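Local coordinates for ATP-dependent helicase FUN30 (Saccharomyces cerevisiae S288c, PDB 5GN1), which remodels nucleosomes with energy from ATP hydrolysis, supporting DNA end resection at double-strand breaks and heterochromatin organization, here represented by the C-terminal part of its ATPase domain, at residues K186-I197 with N274-S282; L58-E69 with A110-N119. All coordinates share one frame; numbering follows the deposited sequence.

Contact 1. Residues K186-I197 with N274-S282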
loop_
_atom_site.group_PDB
_atom_site.type_symbol
_atom_site.label_atom_id
_atom_site.label_comp_id
_atom_site.label_asym_id
_atom_site.label_seq_id
_atom_site.Cartn_x
_atom_site.Cartn_y
_atom_site.Cartn_z
ATOM N N LYS A 186 2.018 7.926 7.019
ATOM C CA LYS A 186 1.109 8.302 5.946
ATOM C C LYS A 186 -0.334 8.356 6.426
ATOM O O LYS A 186 -1.136 9.116 5.869
ATOM C CB LYS A 186 1.240 7.351 4.760
ATOM C CG LYS A 186 2.475 7.588 3.943
ATOM C CD LYS A 186 2.169 7.503 2.462
ATOM C CE LYS A 186 3.437 7.737 1.694
ATOM N NZ LYS A 186 3.325 7.476 0.239
ATOM N N ILE A 187 -0.690 7.568 7.442
ATOM C CA ILE A 187 -2.053 7.644 7.966
ATOM C C ILE A 187 -2.229 8.923 8.769
ATOM O O ILE A 187 -3.269 9.584 8.680
ATOM C CB ILE A 187 -2.401 6.391 8.793
ATOM C CG1 ILE A 187 -2.248 5.128 7.934
ATOM C CG2 ILE A 187 -3.830 6.487 9.360
ATOM C CD1 ILE A 187 -3.059 5.117 6.634
ATOM N N ASP A 188 -1.211 9.301 9.552
ATOM C CA ASP A 188 -1.229 10.593 10.236
ATOM C C ASP A 188 -1.503 11.724 9.253
ATOM O O ASP A 188 -2.382 12.569 9.480
ATOM C CB ASP A 188 0.102 10.833 10.960
ATOM C CG ASP A 188 0.262 9.962 12.205
ATOM O OD1 ASP A 188 -0.763 9.560 12.800
ATOM O OD2 ASP A 188 1.421 9.698 12.598
ATOM N N ALA A 189 -0.763 11.745 8.144
ATOM C CA ALA A 189 -0.987 12.767 7.129
ATOM C C ALA A 189 -2.378 12.647 6.514
ATOM O O ALA A 189 -3.050 13.658 6.288
ATOM C CB ALA A 189 0.092 12.674 6.050
ATOM N N LEU A 190 -2.823 11.420 6.223
ATOM C CA LEU A 190 -4.114 11.231 5.561
ATOM C C LEU A 190 -5.262 11.725 6.435
ATOM O O LEU A 190 -6.235 12.302 5.939
ATOM C CB LEU A 190 -4.305 9.749 5.225
ATOM C CG LEU A 190 -5.665 9.376 4.637
ATOM C CD1 LEU A 190 -5.787 9.917 3.214
ATOM C CD2 LEU A 190 -5.850 7.850 4.653
ATOM N N LYS A 191 -5.165 11.479 7.742
ATOM C CA LYS A 191 -6.218 11.849 8.679
ATOM C C LYS A 191 -6.368 13.362 8.752
ATOM O O LYS A 191 -7.492 13.886 8.796
ATOM C CB LYS A 191 -5.879 11.218 10.034
ATOM C CG LYS A 191 -6.539 11.741 11.263
ATOM C CD LYS A 191 -5.830 11.101 12.467
ATOM C CE LYS A 191 -6.301 11.683 13.789
ATOM N NZ LYS A 191 -7.720 11.328 14.076
ATOM N N LYS A 192 -5.248 14.078 8.699
ATOM C CA LYS A 192 -5.293 15.537 8.665
ATOM C C LYS A 192 -5.936 16.037 7.375
ATOM O O LYS A 192 -6.856 16.868 7.402
ATOM C CB LYS A 192 -3.876 16.091 8.825
ATOM C CG LYS A 192 -3.779 17.596 8.708
ATOM C CD LYS A 192 -2.379 18.101 9.002
ATOM C CE LYS A 192 -2.292 19.612 8.793
ATOM N NZ LYS A 192 -0.944 20.128 9.151
ATOM N N LEU A 193 -5.502 15.501 6.234
ATOM C CA LEU A 193 -6.057 15.940 4.960
ATOM C C LEU A 193 -7.540 15.592 4.832
ATOM O O LEU A 193 -8.330 16.403 4.330
ATOM C CB LEU A 193 -5.260 15.330 3.815
ATOM C CG LEU A 193 -5.594 15.893 2.437
ATOM C CD1 LEU A 193 -5.525 17.425 2.437
ATOM C CD2 LEU A 193 -4.676 15.309 1.383
ATOM N N LEU A 194 -7.942 14.396 5.283
ATOM C CA LEU A 194 -9.348 14.006 5.194
ATOM C C LEU A 194 -10.238 14.910 6.049
ATOM O O LEU A 194 -11.362 15.242 5.650
ATOM C CB LEU A 194 -9.518 12.542 5.603
ATOM C CG LEU A 194 -8.949 11.502 4.621
ATOM C CD1 LEU A 194 -9.228 10.113 5.131
ATOM C CD2 LEU A 194 -9.506 11.690 3.216
ATOM N N LYS A 195 -9.762 15.307 7.234
ATOM C CA LYS A 195 -10.547 16.211 8.067
ATOM C C LYS A 195 -10.784 17.548 7.366
ATOM O O LYS A 195 -11.901 18.081 7.384
ATOM C CB LYS A 195 -9.868 16.422 9.421
ATOM C CG LYS A 195 -10.798 17.138 10.402
ATOM C CD LYS A 195 -10.084 17.785 11.568
ATOM C CE LYS A 195 -10.953 18.890 12.182
ATOM N NZ LYS A 195 -11.154 20.049 11.253
ATOM N N THR A 196 -9.754 18.100 6.731
ATOM C CA THR A 196 -9.934 19.324 5.959
ATOM C C THR A 196 -10.979 19.140 4.860
ATOM O O THR A 196 -11.902 19.949 4.730
ATOM C CB THR A 196 -8.601 19.760 5.353
ATOM O OG1 THR A 196 -7.679 20.063 6.407
ATOM C CG2 THR A 196 -8.803 20.980 4.481
ATOM N N ILE A 197 -10.845 18.079 4.056
ATOM C CA ILE A 197 -11.714 17.892 2.893
ATOM C C ILE A 197 -13.147 17.631 3.330
ATOM O O ILE A 197 -14.104 18.206 2.788
ATOM C CB ILE A 197 -11.192 16.728 2.023
ATOM C CG1 ILE A 197 -9.860 17.076 1.365
ATOM C CG2 ILE A 197 -12.240 16.295 0.981
ATOM C CD1 ILE A 197 -9.191 15.862 0.732
ATOM N N ASN A 274 -14.110 16.386 -5.983
ATOM C CA ASN A 274 -13.143 17.338 -6.531
ATOM C C ASN A 274 -11.823 17.315 -5.769
ATOM O O ASN A 274 -11.043 18.271 -5.861
ATOM C CB ASN A 274 -13.713 18.766 -6.596
ATOM C CG ASN A 274 -13.960 19.381 -5.229
ATOM O OD1 ASN A 274 -14.585 18.777 -4.361
ATOM N ND2 ASN A 274 -13.489 20.616 -5.042
ATOM N N ASN A 275 -11.551 16.229 -5.033
ATOM C CA ASN A 275 -10.279 16.023 -4.358
ATOM C C ASN A 275 -9.761 14.634 -4.684
ATOM O O ASN A 275 -10.537 13.684 -4.808
ATOM C CB ASN A 275 -10.398 16.182 -2.848
ATOM C CG ASN A 275 -10.894 17.556 -2.464
ATOM O OD1 ASN A 275 -10.104 18.485 -2.285
ATOM N ND2 ASN A 275 -12.204 17.692 -2.341
ATOM N N VAL A 276 -8.443 14.530 -4.828
ATOM C CA VAL A 276 -7.787 13.276 -5.159
ATOM C C VAL A 276 -6.553 13.158 -4.276
ATOM O O VAL A 276 -5.757 14.097 -4.195
ATOM C CB VAL A 276 -7.406 13.201 -6.654
ATOM C CG1 VAL A 276 -6.587 11.927 -6.909
ATOM C CG2 VAL A 276 -8.657 13.206 -7.537
ATOM N N ILE A 277 -6.414 12.025 -3.592
ATOM C CA ILE A 277 -5.246 11.725 -2.783
ATOM C C ILE A 277 -4.554 10.533 -3.413
ATOM O O ILE A 277 -5.165 9.466 -3.565
ATOM C CB ILE A 277 -5.614 11.437 -1.323
ATOM C CG1 ILE A 277 -6.335 12.644 -0.717
ATOM C CG2 ILE A 277 -4.364 11.095 -0.526
ATOM C CD1 ILE A 277 -6.758 12.419 0.698
ATOM N N ILE A 278 -3.296 10.724 -3.802
ATOM C CA ILE A 278 -2.459 9.653 -4.335
ATOM C C ILE A 278 -1.709 9.106 -3.131
ATOM O O ILE A 278 -0.791 9.754 -2.618
ATOM C CB ILE A 278 -1.503 10.164 -5.417
ATOM C CG1 ILE A 278 -2.271 10.889 -6.518
ATOM C CG2 ILE A 278 -0.703 9.011 -6.026
ATOM C CD1 ILE A 278 -3.165 9.989 -7.296
ATOM N N PHE A 279 -2.142 7.944 -2.622
ATOM C CA PHE A 279 -1.539 7.459 -1.386
ATOM C C PHE A 279 -0.091 7.054 -1.616
ATOM O O PHE A 279 0.750 7.209 -0.722
ATOM C CB PHE A 279 -2.349 6.301 -0.817
ATOM C CG PHE A 279 -2.000 5.948 0.604
ATOM C CD1 PHE A 279 -2.591 6.623 1.668
ATOM C CD2 PHE A 279 -1.094 4.930 0.881
ATOM C CE1 PHE A 279 -2.270 6.301 2.982
ATOM C CE2 PHE A 279 -0.782 4.589 2.194
ATOM C CZ PHE A 279 -1.373 5.276 3.244
ATOM N N ASP A 280 0.223 6.579 -2.816
ATOM C CA ASP A 280 1.581 6.176 -3.156
ATOM C C ASP A 280 1.734 6.367 -4.654
ATOM O O ASP A 280 0.852 5.975 -5.424
ATOM C CB ASP A 280 1.856 4.720 -2.737
ATOM C CG ASP A 280 0.749 3.761 -3.183
ATOM O OD1 ASP A 280 0.800 3.300 -4.346
ATOM O OD2 ASP A 280 -0.180 3.491 -2.372
ATOM N N GLN A 281 2.818 7.008 -5.061
ATOM C CA GLN A 281 2.863 7.409 -6.452
ATOM C C GLN A 281 3.323 6.257 -7.338
ATOM O O GLN A 281 3.922 5.282 -6.885
ATOM C CB GLN A 281 3.771 8.623 -6.632
ATOM C CG GLN A 281 5.226 8.341 -6.365
ATOM C CD GLN A 281 6.036 9.615 -6.201
ATOM O OE1 GLN A 281 6.860 9.720 -5.282
ATOM N NE2 GLN A 281 5.801 10.592 -7.079
ATOM N N SER A 282 3.000 6.375 -8.615
ATOM C CA SER A 282 3.481 5.465 -9.632
ATOM C C SER A 282 4.794 5.977 -10.215
ATOM O O SER A 282 5.048 7.186 -10.262
ATOM C CB SER A 282 2.441 5.314 -10.744
ATOM O OG SER A 282 2.949 4.541 -11.814
#

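Contact 2. Residues L58-E69 with A110-N119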
loop_
_atom_site.group_PDB
_atom_site.type_symbol
_atom_site.label_atom_id
_atom_site.label_comp_id
_atom_site.label_asym_id
_atom_site.label_seq_id
_atom_site.Cartn_x
_atom_site.Cartn_y
_atom_site.Cartn_z
ATOM N N LEU A 58 8.508 8.872 8.478
ATOM C CA LEU A 58 8.534 7.513 8.998
ATOM C C LEU A 58 8.330 7.549 10.508
ATOM O O LEU A 58 9.131 8.150 11.230
ATOM C CB LEU A 58 9.873 6.849 8.667
ATOM C CG LEU A 58 10.280 6.609 7.208
ATOM C CD1 LEU A 58 11.779 6.323 7.091
ATOM C CD2 LEU A 58 9.477 5.435 6.640
ATOM N N ASN A 59 7.283 6.904 11.011
ATOM C CA ASN A 59 7.181 6.834 12.458
ATOM C C ASN A 59 8.235 5.853 12.995
ATOM O O ASN A 59 9.078 5.329 12.253
ATOM C CB ASN A 59 5.740 6.524 12.881
ATOM C CG ASN A 59 5.321 5.053 12.676
ATOM O OD1 ASN A 59 6.101 4.187 12.277
ATOM N ND2 ASN A 59 4.049 4.789 12.944
ATOM N N ALA A 60 8.229 5.640 14.310
ATOM C CA ALA A 60 9.281 4.835 14.931
ATOM C C ALA A 60 9.268 3.400 14.413
ATOM O O ALA A 60 10.321 2.842 14.072
ATOM C CB ALA A 60 9.126 4.854 16.451
ATOM N N ILE A 61 8.082 2.784 14.356
ATOM C CA ILE A 61 7.960 1.412 13.867
ATOM C C ILE A 61 8.443 1.308 12.428
ATOM O O ILE A 61 9.150 0.357 12.063
ATOM C CB ILE A 61 6.506 0.919 13.986
ATOM C CG1 ILE A 61 5.902 1.259 15.346
ATOM C CG2 ILE A 61 6.440 -0.572 13.695
ATOM C CD1 ILE A 61 4.373 1.237 15.332
ATOM N N GLN A 62 8.060 2.278 11.581
ATOM C CA GLN A 62 8.498 2.274 10.189
ATOM C C GLN A 62 10.002 2.462 10.078
ATOM O O GLN A 62 10.649 1.831 9.236
ATOM C CB GLN A 62 7.796 3.381 9.396
ATOM C CG GLN A 62 6.287 3.252 9.265
ATOM C CD GLN A 62 5.694 4.498 8.632
ATOM O OE1 GLN A 62 5.302 5.437 9.334
ATOM N NE2 GLN A 62 5.688 4.543 7.305
ATOM N N LYS A 63 10.569 3.357 10.891
ATOM C CA LYS A 63 12.009 3.591 10.839
ATOM C C LYS A 63 12.782 2.303 11.106
ATOM O O LYS A 63 13.765 2.012 10.420
ATOM C CB LYS A 63 12.395 4.676 11.849
ATOM C CG LYS A 63 13.499 5.621 11.379
ATOM C CD LYS A 63 13.733 6.759 12.385
ATOM C CE LYS A 63 12.420 7.470 12.788
ATOM N NZ LYS A 63 11.912 8.476 11.788
ATOM N N LYS A 64 12.344 1.520 12.098
ATOM C CA LYS A 64 12.999 0.247 12.399
ATOM C C LYS A 64 12.936 -0.706 11.210
ATOM O O LYS A 64 13.943 -1.325 10.839
ATOM C CB LYS A 64 12.357 -0.393 13.632
ATOM C CG LYS A 64 12.734 0.293 14.949
ATOM C CD LYS A 64 12.499 -0.632 16.146
ATOM C CE LYS A 64 12.657 0.098 17.475
ATOM N NZ LYS A 64 12.402 -0.805 18.636
ATOM N N ILE A 65 11.750 -0.843 10.604
ATOM C CA ILE A 65 11.581 -1.725 9.451
ATOM C C ILE A 65 12.410 -1.231 8.271
ATOM O O ILE A 65 13.097 -2.013 7.606
ATOM C CB ILE A 65 10.090 -1.835 9.077
ATOM C CG1 ILE A 65 9.290 -2.515 10.188
ATOM C CG2 ILE A 65 9.923 -2.558 7.746
ATOM C CD1 ILE A 65 7.784 -2.483 9.970
ATOM N N TYR A 66 12.355 0.078 7.988
ATOM C CA TYR A 66 13.117 0.631 6.873
ATOM C C TYR A 66 14.618 0.400 7.057
ATOM O O TYR A 66 15.315 0.001 6.115
ATOM C CB TYR A 66 12.802 2.130 6.728
ATOM C CG TYR A 66 13.117 2.713 5.372
ATOM C CD1 TYR A 66 14.382 3.176 5.074
ATOM C CD2 TYR A 66 12.136 2.812 4.391
ATOM C CE1 TYR A 66 14.679 3.703 3.829
ATOM C CE2 TYR A 66 12.415 3.344 3.158
ATOM C CZ TYR A 66 13.695 3.785 2.878
ATOM O OH TYR A 66 13.993 4.303 1.640
ATOM N N ASP A 67 15.128 0.651 8.266
ATOM C CA ASP A 67 16.556 0.494 8.532
ATOM C C ASP A 67 17.000 -0.956 8.345
ATOM O O ASP A 67 18.090 -1.207 7.823
ATOM C CB ASP A 67 16.884 0.968 9.951
ATOM C CG ASP A 67 16.858 2.493 10.106
ATOM O OD1 ASP A 67 16.890 3.222 9.091
ATOM O OD2 ASP A 67 16.817 2.959 11.271
ATOM N N LYS A 68 16.172 -1.919 8.767
ATOM C CA LYS A 68 16.462 -3.334 8.516
ATOM C C LYS A 68 16.608 -3.611 7.025
ATOM O O LYS A 68 17.537 -4.305 6.597
ATOM C CB LYS A 68 15.362 -4.225 9.096
ATOM C CG LYS A 68 15.512 -4.601 10.553
ATOM C CD LYS A 68 14.376 -5.530 10.997
ATOM C CE LYS A 68 12.997 -4.926 10.717
ATOM N NZ LYS A 68 11.871 -5.581 11.468
ATOM N N GLU A 69 15.673 -3.100 6.217
ATOM C CA GLU A 69 15.754 -3.301 4.773
ATOM C C GLU A 69 16.987 -2.632 4.185
ATOM O O GLU A 69 17.611 -3.166 3.254
ATOM C CB GLU A 69 14.497 -2.764 4.084
ATOM C CG GLU A 69 13.255 -3.579 4.357
ATOM C CD GLU A 69 13.382 -5.021 3.878
ATOM O OE1 GLU A 69 14.037 -5.261 2.835
ATOM O OE2 GLU A 69 12.840 -5.908 4.566
ATOM N N ALA A 110 7.648 -0.222 3.287
ATOM C CA ALA A 110 7.971 0.332 4.599
ATOM C C ALA A 110 7.677 1.832 4.663
ATOM O O ALA A 110 7.308 2.343 5.723
ATOM C CB ALA A 110 9.443 0.044 4.943
ATOM N N SER A 111 7.811 2.542 3.543
ATOM C CA SER A 111 7.402 3.943 3.483
ATOM C C SER A 111 5.889 4.132 3.634
ATOM O O SER A 111 5.443 5.260 3.867
ATOM C CB SER A 111 7.835 4.558 2.150
ATOM O OG SER A 111 9.206 4.317 1.873
ATOM N N LEU A 112 5.093 3.070 3.471
ATOM C CA LEU A 112 3.631 3.145 3.490
ATOM C C LEU A 112 3.025 2.747 4.827
ATOM O O LEU A 112 2.232 3.508 5.395
ATOM C CB LEU A 112 3.043 2.256 2.382
ATOM C CG LEU A 112 3.496 2.667 0.994
ATOM C CD1 LEU A 112 2.954 1.725 -0.096
ATOM C CD2 LEU A 112 3.102 4.124 0.748
ATOM N N HIS A 113 3.347 1.548 5.328
ATOM C CA HIS A 113 2.656 1.030 6.499
ATOM C C HIS A 113 3.354 -0.180 7.112
ATOM O O HIS A 113 3.685 -1.138 6.398
ATOM C CB HIS A 113 1.214 0.655 6.134
ATOM C CG HIS A 113 0.278 0.754 7.289
ATOM N ND1 HIS A 113 0.366 -0.078 8.382
ATOM C CD2 HIS A 113 -0.744 1.606 7.539
ATOM C CE1 HIS A 113 -0.564 0.255 9.259
ATOM N NE2 HIS A 113 -1.244 1.279 8.774
ATOM N N PRO A 114 3.599 -0.164 8.428
ATOM C CA PRO A 114 4.196 -1.341 9.092
ATOM C C PRO A 114 3.424 -2.622 8.894
ATOM O O PRO A 114 4.033 -3.702 8.881
ATOM C CB PRO A 114 4.199 -0.942 10.574
ATOM C CG PRO A 114 4.298 0.559 10.558
ATOM C CD PRO A 114 3.546 1.014 9.314
ATOM N N LEU A 115 2.097 -2.556 8.772
ATOM C CA LEU A 115 1.337 -3.799 8.694
ATOM C C LEU A 115 1.455 -4.475 7.343
ATOM O O LEU A 115 0.786 -5.481 7.123
ATOM C CB LEU A 115 -0.144 -3.554 9.014
ATOM C CG LEU A 115 -0.428 -3.027 10.429
ATOM C CD1 LEU A 115 -1.944 -2.942 10.680
ATOM C CD2 LEU A 115 0.275 -3.874 11.492
ATOM N N LEU A 116 2.262 -3.932 6.435
ATOM C CA LEU A 116 2.649 -4.616 5.211
ATOM C C LEU A 116 3.798 -5.587 5.443
ATOM O O LEU A 116 4.341 -6.133 4.477
ATOM C CB LEU A 116 3.049 -3.596 4.138
ATOM C CG LEU A 116 1.957 -2.621 3.690
ATOM C CD1 LEU A 116 2.570 -1.524 2.813
ATOM C CD2 LEU A 116 0.825 -3.376 2.984
ATOM N N PHE A 117 4.172 -5.782 6.703
ATOM C CA PHE A 117 5.277 -6.643 7.104
ATOM C C PHE A 117 4.810 -7.503 8.264
ATOM O O PHE A 117 3.846 -7.174 8.954
ATOM C CB PHE A 117 6.513 -5.837 7.545
ATOM C CG PHE A 117 7.116 -5.008 6.454
ATOM C CD1 PHE A 117 6.572 -3.776 6.125
ATOM C CD2 PHE A 117 8.231 -5.454 5.761
ATOM C CE1 PHE A 117 7.111 -3.009 5.114
ATOM C CE2 PHE A 117 8.781 -4.687 4.745
ATOM C CZ PHE A 117 8.225 -3.464 4.426
ATOM N N ARG A 118 5.510 -8.608 8.486
ATOM C CA ARG A 118 5.253 -9.451 9.640
ATOM C C ARG A 118 6.311 -9.118 10.690
ATOM O O ARG A 118 7.488 -9.459 10.520
ATOM C CB ARG A 118 5.327 -10.940 9.282
ATOM C CG ARG A 118 4.979 -11.870 10.455
ATOM C CD ARG A 118 4.844 -13.348 10.018
ATOM N NE ARG A 118 6.117 -13.948 9.626
ATOM C CZ ARG A 118 6.989 -14.498 10.475
ATOM N NH1 ARG A 118 6.736 -14.515 11.779
ATOM N NH2 ARG A 118 8.117 -15.032 10.017
ATOM N N ASN A 119 5.902 -8.391 11.727
ATOM C CA ASN A 119 6.622 -8.200 12.987
ATOM C C ASN A 119 5.863 -8.393 14.281
ATOM O O ASN A 119 6.420 -8.874 15.268
ATOM C CB ASN A 119 7.034 -6.721 13.000
ATOM C CG ASN A 119 8.096 -6.395 11.988
ATOM O OD1 ASN A 119 9.279 -6.719 12.158
ATOM N ND2 ASN A 119 7.686 -5.737 10.920
HETATM O O HOH W 1 5.091 7.220 6.426
HETATM O O HOH W 2 10.076 -6.168 9.294
#

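Contact 1. Residues K186-I197 with N274-S282
Lys186 NZ is held by three acceptors. It donates to the carbonyl oxygen of Phe279 at 2.8 Å, lying in the carbonyl plane with a C=O...N angle of 154°, and it is also bound to Leu309 O and paired in a salt bridge with Glu316. The setting is the RecA-like helicase C-terminal lobe, where helix 186-197 runs antiparallel (175°) to strand 275-278 across one face of the parallel sheet, the axes of the two segments 10.8 Å apart at closest approach, close to the usual helix-on-sheet spacing. A lysine suits this buried spot because its flexible chain can lie against a ring while its charge is met beyond. A bend at chi2 (-138°) carries CD over one face of Phe279, offset toward the rim, while Lys186 CB meets the ring's CZ at 3.7 Å. A methionine at Lys186 would probably leave Glu316 without this positive partner and the carbonyls of Phe279 and Leu309 without this donor. Ile187 CD1 comes obliquely to the same ring end, 3.8 Å from Phe279 CZ, and at the ring's edge, in its plane, sits Asp280 OD2, itself bonded to Ser209.

Farther along the helix, branched aliphatic residues close round one inward-facing isoleucine. Leu193 CD2 meets Ile277 CD1 tip to tip at 3.6 Å, whereas Leu190 CD1 crosses obliquely to that same methyl at 3.7 Å and Leu194 CD2 also reaches it. Beta-branched, as suits a strand, Ile277 extends its CG1-CD1 arm so that a single methyl meets three leucines. Asn275 brings a polar group to the end of this apolar layer, but with ND2 satisfied by Glu203 and Lys204 O the amide offers its flat face to hydrocarbon: Ile197 slides over it in the opposite direction, its CG2 3.6 Å from Asn275 ND2.

Contact 2. Residues L58-E69 with A110-N119
Ile65 sets its CG2 methyl almost exactly over the centre of the Phe117 ring, 3.6 Å from the centroid and 2° off the normal, a CH-pi contact that suits a beta-branched residue. A chi1 of -65° sets CG1 beside the backbone N and CG2 anti to it, which turns CG2 to the ring and to Ala110 CB, while CD1 runs on to Pro114 CB and the Asn119 amide. Ala110 is small enough to fit against both Ile65 and the Tyr66 ring, whose edge faces Ser111 OG, a hydroxyl hydrogen-bonded to Leu107 O. The rigid Pro114 ring packs on Gln62, with its CD 3.5 Å from Gln62 CG. The Gln62 amide works at both ends: NE2 donates nearly straight to Ala110 O (3.2 Å, 163°) and through a water to Ser111 O, while OE1 accepts from Gly185 N as well as from Asn59 N. Nearer the surface, a second water accepts from both Lys68 NZ and Asn119 ND2. Asn59 OD1 in turn takes Gln62 N at 2.8 Å. The reciprocal pair is a capping box, the classic start of a helix, and here the same glutamine also ties helix 60-69 to the loop 110-119.

Overall arrangement
Contact 2 closes in the chain before contact 1 opens, and their centres lie about 19 Å apart, yet their edges meet. Leu112 of the 110-119 loop is wedged against the polar corner of contact 1, its CD2 3.4 Å from Lys186 NZ and 3.7 Å from Asp280 CB. Beside it, Ile187 CG1 lies 3.9 Å from His113 CD2. Gln62 of contact 2 accepts from the first residue of the contact 1 helix, Gly185, while Ser111 O binds Thr311 at the end of strand 304-311. Together they join the SNF2-related helical part to the helix-covered sheet of the RecA-like lobe; both are buried structural packing, and nothing here marks either as a nucleotide site.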